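Local coordinates for YokD protein (PDB 2NYG) that probably acts as an aminoglycoside N-acetyltransferase that binds coenzyme A and may contribute to antibiotic resistance, at residues Y133-W138 against S159-L164; P69-E74 against S180-H185; I191-I196 against N265-N270. One frame throughout, in Å; residues are numbered along the deposited sequence.

Interaction 1 of 3, residues Y133-W138 against S159-L164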
loop_
_atom_site.group_PDB
_atom_site.type_symbol
_atom_site.label_atom_id
_atom_site.label_comp_id
_atom_site.label_asym_id
_atom_site.label_seq_id
_atom_site.Cartn_x
_atom_site.Cartn_y
_atom_site.Cartn_z
ATOM N N TYR A 133 5.395 15.200 -6.427
ATOM C CA TYR A 133 5.949 15.426 -5.102
ATOM C C TYR A 133 4.919 15.704 -4.015
ATOM O O TYR A 133 4.991 16.711 -3.305
ATOM C CB TYR A 133 6.931 16.583 -5.191
ATOM C CG TYR A 133 7.926 16.427 -6.325
ATOM C CD1 TYR A 133 8.814 15.338 -6.361
ATOM C CD2 TYR A 133 8.008 17.381 -7.347
ATOM C CE1 TYR A 133 9.759 15.212 -7.387
ATOM C CE2 TYR A 133 8.950 17.260 -8.370
ATOM C CZ TYR A 133 9.820 16.173 -8.382
ATOM O OH TYR A 133 10.738 16.043 -9.392
ATOM N N SER A 134 3.954 14.808 -3.885
ATOM C CA SER A 134 2.924 14.970 -2.875
ATOM C C SER A 134 3.458 14.551 -1.521
ATOM O O SER A 134 4.470 13.861 -1.420
ATOM C CB SER A 134 1.693 14.120 -3.214
ATOM O OG SER A 134 2.072 12.819 -3.635
ATOM N N PHE A 135 2.773 15.009 -0.482
ATOM C CA PHE A 135 3.096 14.667 0.887
ATOM C C PHE A 135 1.800 14.165 1.503
ATOM O O PHE A 135 0.718 14.346 0.949
ATOM C CB PHE A 135 3.587 15.895 1.651
ATOM C CG PHE A 135 4.969 16.318 1.285
ATOM C CD1 PHE A 135 6.067 15.866 2.011
ATOM C CD2 PHE A 135 5.180 17.187 0.219
ATOM C CE1 PHE A 135 7.359 16.281 1.682
ATOM C CE2 PHE A 135 6.458 17.605 -0.121
ATOM C CZ PHE A 135 7.553 17.154 0.614
ATOM N N VAL A 136 1.925 13.515 2.645
ATOM C CA VAL A 136 0.783 13.004 3.370
ATOM C C VAL A 136 1.018 13.425 4.801
ATOM O O VAL A 136 2.154 13.423 5.276
ATOM C CB VAL A 136 0.717 11.487 3.297
ATOM C CG1 VAL A 136 0.198 11.053 1.955
ATOM C CG2 VAL A 136 2.085 10.922 3.516
ATOM N N ALA A 137 -0.048 13.808 5.488
ATOM C CA ALA A 137 0.089 14.225 6.870
ATOM C C ALA A 137 -1.099 13.801 7.711
ATOM O O ALA A 137 -2.211 13.623 7.214
ATOM C CB ALA A 137 0.284 15.733 6.950
ATOM N N TRP A 138 -0.822 13.632 8.997
ATOM C CA TRP A 138 -1.784 13.234 10.013
ATOM C C TRP A 138 -1.510 14.161 11.188
ATOM O O TRP A 138 -0.347 14.417 11.511
ATOM C CB TRP A 138 -1.509 11.793 10.456
ATOM C CG TRP A 138 -2.386 11.293 11.577
ATOM C CD1 TRP A 138 -3.522 10.557 11.452
ATOM C CD2 TRP A 138 -2.190 11.488 12.988
ATOM N NE1 TRP A 138 -4.046 10.277 12.687
ATOM C CE2 TRP A 138 -3.246 10.836 13.648
ATOM C CE3 TRP A 138 -1.224 12.150 13.752
ATOM C CZ2 TRP A 138 -3.368 10.821 15.038
ATOM C CZ3 TRP A 138 -1.343 12.134 15.143
ATOM C CH2 TRP A 138 -2.408 11.472 15.768
ATOM N N SER A 159 4.992 24.881 -1.420
ATOM C CA SER A 159 4.760 23.460 -1.238
ATOM C C SER A 159 4.767 23.210 0.275
ATOM O O SER A 159 5.049 24.113 1.070
ATOM C CB SER A 159 5.870 22.650 -1.901
ATOM O OG SER A 159 7.045 22.667 -1.115
ATOM N N PRO A 160 4.457 21.977 0.697
ATOM C CA PRO A 160 4.452 21.712 2.138
ATOM C C PRO A 160 5.765 21.996 2.858
ATOM O O PRO A 160 5.773 22.214 4.076
ATOM C CB PRO A 160 4.040 20.252 2.214
ATOM C CG PRO A 160 3.105 20.138 1.048
ATOM C CD PRO A 160 3.860 20.853 -0.044
ATOM N N LEU A 161 6.875 21.986 2.122
ATOM C CA LEU A 161 8.170 22.266 2.726
ATOM C C LEU A 161 8.161 23.712 3.161
ATOM O O LEU A 161 8.891 24.109 4.068
ATOM C CB LEU A 161 9.307 22.043 1.740
ATOM C CG LEU A 161 9.546 20.604 1.307
ATOM C CD1 LEU A 161 10.825 20.516 0.520
ATOM C CD2 LEU A 161 9.634 19.724 2.521
ATOM N N GLY A 162 7.330 24.505 2.499
ATOM C CA GLY A 162 7.226 25.904 2.849
ATOM C C GLY A 162 6.523 26.080 4.180
ATOM O O GLY A 162 6.715 27.076 4.867
ATOM N N LYS A 163 5.708 25.100 4.547
ATOM C CA LYS A 163 4.969 25.156 5.792
ATOM C C LYS A 163 5.745 24.460 6.902
ATOM O O LYS A 163 5.544 24.741 8.081
ATOM C CB LYS A 163 3.616 24.478 5.627
ATOM C CG LYS A 163 2.986 24.649 4.265
ATOM C CD LYS A 163 2.255 25.966 4.116
ATOM C CE LYS A 163 1.528 25.972 2.784
ATOM N NZ LYS A 163 0.703 27.179 2.581
ATOM N N LEU A 164 6.625 23.539 6.543
ATOM C CA LEU A 164 7.395 22.859 7.566
ATOM C C LEU A 164 8.586 23.727 7.959
ATOM O O LEU A 164 9.185 23.539 9.020
ATOM C CB LEU A 164 7.885 21.499 7.059
ATOM C CG LEU A 164 6.873 20.436 6.607
ATOM C CD1 LEU A 164 7.579 19.088 6.460
ATOM C CD2 LEU A 164 5.778 20.299 7.630
#

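Interaction 2 of 3, residues P69-E74 against S180-H185. With COA (coenzyme A), chain G.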
loop_
_atom_site.group_PDB
_atom_site.type_symbol
_atom_site.label_atom_id
_atom_site.label_comp_id
_atom_site.label_asym_id
_atom_site.label_seq_id
_atom_site.Cartn_x
_atom_site.Cartn_y
_atom_site.Cartn_z
ATOM N N PRO A 69 6.716 12.101 2.852
ATOM C CA PRO A 69 6.734 12.397 1.427
ATOM C C PRO A 69 6.047 11.219 0.762
ATOM O O PRO A 69 6.287 10.077 1.134
ATOM C CB PRO A 69 8.223 12.479 1.126
ATOM C CG PRO A 69 8.778 11.436 2.006
ATOM C CD PRO A 69 8.043 11.652 3.309
ATOM N N SER A 70 5.172 11.483 -0.198
ATOM C CA SER A 70 4.459 10.398 -0.868
ATOM C C SER A 70 4.489 10.555 -2.374
ATOM O O SER A 70 3.460 10.475 -3.040
ATOM C CB SER A 70 3.016 10.353 -0.385
ATOM O OG SER A 70 2.405 11.622 -0.516
ATOM N N GLN A 71 5.694 10.763 -2.892
ATOM C CA GLN A 71 5.963 10.953 -4.315
ATOM C C GLN A 71 5.528 9.823 -5.244
ATOM O O GLN A 71 5.591 8.651 -4.899
ATOM C CB GLN A 71 7.457 11.205 -4.511
ATOM C CG GLN A 71 7.969 12.436 -3.787
ATOM C CD GLN A 71 9.475 12.478 -3.763
ATOM O OE1 GLN A 71 10.124 11.820 -4.572
ATOM N NE2 GLN A 71 10.043 13.254 -2.844
ATOM N N SER A 72 5.101 10.209 -6.437
ATOM C CA SER A 72 4.653 9.290 -7.468
ATOM C C SER A 72 5.327 9.741 -8.769
ATOM O O SER A 72 4.674 10.056 -9.778
ATOM C CB SER A 72 3.128 9.352 -7.589
ATOM O OG SER A 72 2.678 10.694 -7.698
ATOM N N VAL A 73 6.654 9.769 -8.700
ATOM C CA VAL A 73 7.537 10.179 -9.780
ATOM C C VAL A 73 7.292 9.497 -11.126
ATOM O O VAL A 73 7.651 10.045 -12.161
ATOM C CB VAL A 73 8.997 9.956 -9.345
ATOM C CG1 VAL A 73 9.953 10.423 -10.417
ATOM C CG2 VAL A 73 9.261 10.712 -8.064
ATOM N N GLU A 74 6.675 8.315 -11.112
ATOM C CA GLU A 74 6.392 7.556 -12.334
ATOM C C GLU A 74 5.397 8.223 -13.284
ATOM O O GLU A 74 5.302 7.856 -14.455
ATOM C CB GLU A 74 5.872 6.161 -11.985
ATOM C CG GLU A 74 6.892 5.277 -11.301
ATOM C CD GLU A 74 6.761 5.291 -9.805
ATOM O OE1 GLU A 74 6.128 6.220 -9.263
ATOM O OE2 GLU A 74 7.302 4.366 -9.172
ATOM N N SER A 180 17.987 10.925 1.637
ATOM C CA SER A 180 16.524 10.857 1.593
ATOM C C SER A 180 15.847 12.059 2.204
ATOM O O SER A 180 14.634 12.117 2.208
ATOM C CB SER A 180 16.002 9.639 2.358
ATOM O OG SER A 180 16.555 8.420 1.894
ATOM N N SER A 181 16.615 12.999 2.750
ATOM C CA SER A 181 16.037 14.184 3.394
ATOM C C SER A 181 15.394 15.167 2.452
ATOM O O SER A 181 15.966 16.204 2.151
ATOM C CB SER A 181 17.077 14.944 4.207
ATOM O OG SER A 181 17.131 14.457 5.525
ATOM N N THR A 182 14.183 14.859 2.021
ATOM C CA THR A 182 13.464 15.720 1.111
ATOM C C THR A 182 13.514 17.213 1.448
ATOM O O THR A 182 13.459 18.040 0.546
ATOM C CB THR A 182 11.997 15.275 1.016
ATOM O OG1 THR A 182 11.949 13.940 0.518
ATOM C CG2 THR A 182 11.231 16.162 0.068
ATOM N N CYS A 183 13.621 17.568 2.726
ATOM C CA CYS A 183 13.630 18.979 3.091
ATOM C C CYS A 183 14.710 19.795 2.377
ATOM O O CYS A 183 14.499 20.973 2.070
ATOM C CB CYS A 183 13.772 19.146 4.606
ATOM S SG CYS A 183 15.332 18.568 5.264
ATOM N N PHE A 184 15.861 19.183 2.108
ATOM C CA PHE A 184 16.942 19.885 1.423
ATOM C C PHE A 184 16.543 20.479 0.073
ATOM O O PHE A 184 17.017 21.559 -0.291
ATOM C CB PHE A 184 18.137 18.955 1.251
ATOM C CG PHE A 184 18.870 18.684 2.526
ATOM C CD1 PHE A 184 19.592 17.512 2.695
ATOM C CD2 PHE A 184 18.828 19.605 3.571
ATOM C CE1 PHE A 184 20.258 17.260 3.888
ATOM C CE2 PHE A 184 19.489 19.361 4.763
ATOM C CZ PHE A 184 20.204 18.188 4.923
ATOM N N HIS A 185 15.682 19.779 -0.665
ATOM C CA HIS A 185 15.239 20.274 -1.955
ATOM C C HIS A 185 14.799 21.723 -1.817
ATOM O O HIS A 185 15.035 22.523 -2.712
ATOM C CB HIS A 185 14.054 19.465 -2.499
ATOM C CG HIS A 185 14.418 18.130 -3.076
ATOM N ND1 HIS A 185 15.252 17.987 -4.162
ATOM C CD2 HIS A 185 14.006 16.880 -2.751
ATOM C CE1 HIS A 185 15.337 16.707 -4.483
ATOM N NE2 HIS A 185 14.591 16.015 -3.642
HETATM N N1A COA G . 9.603 -5.912 10.293
HETATM C C2A COA G . 10.733 -5.515 9.567
HETATM N N3A COA G . 10.710 -5.612 8.190
HETATM C C4A COA G . 9.596 -6.095 7.537
HETATM C C5A COA G . 8.437 -6.498 8.227
HETATM C C6A COA G . 8.448 -6.410 9.629
HETATM N N6A COA G . 7.389 -6.779 10.337
HETATM N N7A COA G . 7.515 -6.919 7.312
HETATM C C8A COA G . 8.071 -6.784 6.072
HETATM N N9A COA G . 9.375 -6.268 6.223
HETATM C C1B COA G . 10.401 -5.951 5.201
HETATM C C2B COA G . 10.228 -6.583 3.789
HETATM O O2B COA G . 10.495 -8.001 3.732
HETATM C C3B COA G . 11.200 -5.769 2.955
HETATM O O3B COA G . 12.475 -6.461 3.131
HETATM P P3B COA G . 13.475 -6.916 1.922
HETATM O O7A COA G . 12.906 -6.463 0.554
HETATM O O8A COA G . 13.554 -8.423 1.866
HETATM O O9A COA G . 14.840 -6.334 2.192
HETATM C C4B COA G . 11.175 -4.358 3.602
HETATM O O4B COA G . 10.664 -4.561 4.938
HETATM C C5B COA G . 10.261 -3.321 2.866
HETATM O O5B COA G . 10.372 -2.074 3.617
HETATM P P1A COA G . 10.625 -0.707 2.853
HETATM O O1A COA G . 10.738 0.430 3.816
HETATM O O2A COA G . 9.507 -0.456 1.832
HETATM O O3A COA G . 11.936 -1.010 2.085
HETATM P P2A COA G . 13.420 -1.034 2.697
HETATM O O4A COA G . 13.984 -2.392 2.475
HETATM O O5A COA G . 13.476 -0.689 4.182
HETATM O O6A COA G . 14.067 0.148 1.783
HETATM C CBP COA G . 13.863 2.657 1.482
HETATM C CCP COA G . 14.354 1.443 2.326
HETATM C CDP COA G . 13.715 2.266 -0.009
HETATM C CEP COA G . 12.524 3.112 2.105
HETATM C CAP COA G . 14.995 3.741 1.480
HETATM O OAP COA G . 16.115 3.192 2.212
HETATM C C9P COA G . 14.616 5.102 2.115
HETATM O O9P COA G . 15.368 5.471 3.189
HETATM N N8P COA G . 13.610 5.923 1.717
HETATM C C7P COA G . 13.211 7.110 2.507
HETATM C C6P COA G . 11.709 7.357 2.708
HETATM O O HOH W 1 13.237 13.237 -1.734
#

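Interaction 3 of 3, residues I191-I196 against N265-N270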
loop_
_atom_site.group_PDB
_atom_site.type_symbol
_atom_site.label_atom_id
_atom_site.label_comp_id
_atom_site.label_asym_id
_atom_site.label_seq_id
_atom_site.Cartn_x
_atom_site.Cartn_y
_atom_site.Cartn_z
ATOM N N ILE A 191 18.805 29.480 -3.794
ATOM C CA ILE A 191 20.191 29.685 -4.220
ATOM C C ILE A 191 20.325 30.219 -5.648
ATOM O O ILE A 191 19.411 30.077 -6.456
ATOM C CB ILE A 191 21.012 28.387 -4.101
ATOM C CG1 ILE A 191 20.466 27.315 -5.043
ATOM C CG2 ILE A 191 21.015 27.926 -2.654
ATOM C CD1 ILE A 191 21.464 26.222 -5.377
ATOM N N PRO A 192 21.471 30.842 -5.973
ATOM C CA PRO A 192 21.763 31.421 -7.295
ATOM C C PRO A 192 21.669 30.449 -8.466
ATOM O O PRO A 192 21.159 30.781 -9.539
ATOM C CB PRO A 192 23.173 31.977 -7.123
ATOM C CG PRO A 192 23.187 32.357 -5.678
ATOM C CD PRO A 192 22.544 31.168 -5.020
ATOM N N TYR A 193 22.174 29.244 -8.255
ATOM C CA TYR A 193 22.139 28.233 -9.280
ATOM C C TYR A 193 20.727 27.703 -9.479
ATOM O O TYR A 193 20.002 27.488 -8.516
ATOM C CB TYR A 193 23.061 27.095 -8.894
ATOM C CG TYR A 193 22.939 25.923 -9.815
ATOM C CD1 TYR A 193 23.316 26.027 -11.149
ATOM C CD2 TYR A 193 22.409 24.717 -9.367
ATOM C CE1 TYR A 193 23.166 24.960 -12.025
ATOM C CE2 TYR A 193 22.254 23.643 -10.225
ATOM C CZ TYR A 193 22.632 23.767 -11.560
ATOM O OH TYR A 193 22.461 22.717 -12.439
ATOM N N GLN A 194 20.343 27.494 -10.733
ATOM C CA GLN A 194 19.016 26.969 -11.063
ATOM C C GLN A 194 18.872 26.465 -12.478
ATOM O O GLN A 194 18.813 27.256 -13.400
ATOM C CB GLN A 194 17.939 28.027 -10.863
ATOM C CG GLN A 194 17.348 28.072 -9.486
ATOM C CD GLN A 194 16.090 28.910 -9.421
ATOM O OE1 GLN A 194 15.450 28.980 -8.380
ATOM N NE2 GLN A 194 15.733 29.550 -10.529
ATOM N N LYS A 195 18.812 25.152 -12.651
ATOM C CA LYS A 195 18.608 24.584 -13.977
ATOM C C LYS A 195 17.119 24.269 -14.044
ATOM O O LYS A 195 16.622 23.413 -13.320
ATOM C CB LYS A 195 19.433 23.313 -14.169
ATOM C CG LYS A 195 19.317 22.686 -15.549
ATOM C CD LYS A 195 20.136 21.401 -15.592
ATOM C CE LYS A 195 20.262 20.848 -17.000
ATOM N NZ LYS A 195 18.941 20.653 -17.667
ATOM N N ILE A 196 16.418 24.997 -14.902
ATOM C CA ILE A 196 14.984 24.857 -15.076
ATOM C C ILE A 196 14.589 23.911 -16.199
ATOM O O ILE A 196 14.830 24.196 -17.371
ATOM C CB ILE A 196 14.352 26.226 -15.344
ATOM C CG1 ILE A 196 14.505 27.095 -14.106
ATOM C CG2 ILE A 196 12.897 26.067 -15.759
ATOM C CD1 ILE A 196 13.719 28.361 -14.176
ATOM N N ASN A 265 27.862 28.713 -1.030
ATOM C CA ASN A 265 29.308 28.848 -0.960
ATOM C C ASN A 265 30.074 27.763 -1.686
ATOM O O ASN A 265 31.292 27.833 -1.820
ATOM C CB ASN A 265 29.745 28.879 0.508
ATOM C CG ASN A 265 29.357 30.178 1.216
ATOM O OD1 ASN A 265 29.578 31.269 0.692
ATOM N ND2 ASN A 265 28.772 30.062 2.406
ATOM N N ASN A 266 29.380 26.753 -2.177
ATOM C CA ASN A 266 30.106 25.705 -2.859
ATOM C C ASN A 266 30.013 25.832 -4.362
ATOM O O ASN A 266 30.816 25.233 -5.057
ATOM C CB ASN A 266 29.584 24.365 -2.449
ATOM C CG ASN A 266 30.638 23.485 -1.796
ATOM O OD1 ASN A 266 31.087 23.732 -0.679
ATOM N ND2 ASN A 266 31.021 22.436 -2.495
ATOM N N ASP A 267 29.020 26.578 -4.891
ATOM C CA ASP A 267 28.931 26.758 -6.341
ATOM C C ASP A 267 29.565 28.106 -6.685
ATOM O O ASP A 267 29.885 28.368 -7.835
ATOM C CB ASP A 267 27.487 26.755 -6.877
ATOM C CG ASP A 267 26.670 25.580 -6.364
ATOM O OD1 ASP A 267 27.251 24.465 -6.224
ATOM O OD2 ASP A 267 25.450 25.772 -6.107
ATOM N N SER A 268 29.730 28.952 -5.672
ATOM C CA SER A 268 30.335 30.262 -5.866
ATOM C C SER A 268 31.872 30.291 -5.516
ATOM O O SER A 268 32.691 30.817 -6.286
ATOM C CB SER A 268 29.543 31.311 -5.041
ATOM O OG SER A 268 30.309 31.791 -3.970
ATOM N N LYS A 269 32.221 29.670 -4.391
ATOM C CA LYS A 269 33.591 29.634 -3.901
ATOM C C LYS A 269 34.341 28.443 -4.394
ATOM O O LYS A 269 35.532 28.332 -4.170
ATOM C CB LYS A 269 33.669 29.728 -2.340
ATOM C CG LYS A 269 33.251 31.081 -1.782
ATOM C CD LYS A 269 33.392 31.160 -0.265
ATOM C CE LYS A 269 32.974 32.516 0.366
ATOM N NZ LYS A 269 32.587 32.326 1.824
ATOM N N ASN A 270 33.635 27.543 -5.082
ATOM C CA ASN A 270 34.290 26.346 -5.568
ATOM C C ASN A 270 34.974 26.446 -6.903
ATOM O O ASN A 270 34.554 27.153 -7.831
ATOM C CB ASN A 270 33.343 25.122 -5.564
ATOM C CG ASN A 270 33.430 24.337 -4.282
ATOM O OD1 ASN A 270 34.002 24.810 -3.286
ATOM N ND2 ASN A 270 32.864 23.136 -4.279
#

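Interaction 1 of 3, residues Y133-W138 against S159-L164
This is a buried, purely apolar contact between strand 135-139, next to the outermost strand 126-127 of the mixed sheet, and the first turn of helix 160-166. F135 of the strand makes it almost single-handedly, its ring reaching across to P160 and L161. With CG anti to its own carbonyl carbon (chi1 -74°), the ring stands out from the strand toward the helix start. One flank meets the proline: F135 CD2 lies 3.7 Å from P160 CG and 3.8 Å from P160 CB, the proline side chain crossing the phenylalanine obliquely. At the far end F135 CZ comes within 3.8 Å of L161 CD2, the leucine side chain crossing at roughly a right angle and touching with CD2 and, slightly farther off, the branch carbon CG. The helix start itself is organised separately: S159 is its N-cap, with OG taking a weak bond from L161 N (3.3 Å, 146° at the hydrogen). L146 of helix 142-146 and P69 of the neighbouring strand also pack on F135. The contact between strand and helix is carbon against carbon, so its stability should come from hydrophobic burial and dispersion, while S159 OG is satisfied by L161 N (weakly) and G156 O.

Interaction 2 of 3, residues P69-E74 against S180-H185
Q71 and T182 point at each other from opposite directions where the end of strand 65-69 and the loop after it meet the start of the weakly bonded helix 183-187, beside the coenzyme A pocket. Their polar ends stop short of a direct bond: Q71 NE2 is 3.9 Å from T182 OG1. A water fills the role of go-between. It sits 2.7 Å from T182 OG1 in a hydrogen bond and accepts a weak, long one from Q71 NE2 at 3.4 Å. The amide gets there because the glutamine chain runs extended beyond CG (chi2 168°). On the threonine, OG1 lies anti to the carbonyl carbon (chi1 -61°), which turns the hydroxyl to the water and to P69, whose CB is 4.0 Å from that OG1; the methyl CG2, anti to the backbone N, is the branch that packs on F135 of strand 135-139. H185, three residues on, in the short helix 183-187, presents its ring edge to the water, which lies in the ring plane, and its ND1 is held by E188.

S180, two residues before T182, belongs to the coenzyme A pocket. Its OG makes a weak bond of 3.4 Å to O9P, the amide oxygen of the pantetheine arm, and its CB lies 3.8 Å from C7P of the cofactor. The chemistry implies a water-mediated link across a separation too long for a direct bond, and S180's own polar bond to the cofactor is weak.

Interaction 3 of 3, residues I191-I196 against N265-N270
D267 lays its carboxylate against the base of Y193 and the end of I191. A single oxygen does all the touching: D267 OD2 is 3.9 Å from Y193 CB and 4.1 Å from I191 CD1. The CG of D267 stands anti to its carbonyl carbon (chi1 -49°), carrying the carboxylate out from the helix toward the loop. The isoleucine and aspartate side chains meet at about a right angle, and I191 touches with its terminal methyl CD1. Y193 starts off toward the helix, but its ring leads away; CG is anti to the backbone N (chi1 172°), and one ring face instead has K195 N of its own loop above it, offset toward the rim.

Neither neighbour offers the carboxylate a polar partner. That comes from R220, whose NH2 forms a salt bridge with D267 OD2, and the same arginine packs on both I191 and Y193. The loop side chains and the aspartate are thus gathered round one guanidinium-bearing residue. I191 is the buried member, further packed on F263 and I264 of the helix, while Y193 and D267 are exposed to solvent.

What results is peripheral packing at the surface, away from the coenzyme A pocket: the end of the long C-terminal helix 252-268 rests on the connection that leads from helix 183-187 into strand 196-201 of the small three-stranded antiparallel sheet.

How the interactions relate
Interactions 1 and 2 adjoin in the core, their centres 10 Å apart. They share the pairing of strands 65-69 and 135-139 in the large mixed sheet, and just beyond these strands S134 O lies 2.8 Å from S70 N in a probable hydrogen bond. Along the chain, both segments of interaction 1 fall between those of interaction 2, and interaction 3 follows both. Interaction 3 lies apart, with its centre about 25 Å from that of interaction 1 and 21 Å from that of interaction 2. Helix 183-187 leads from interaction 2 into the loop of interaction 3. Interaction 2 borders the cofactor through S180, with interaction 1 packed against it, while the third joins the C-terminal helix 252-268 to the loop before strand 196-201, at the surface.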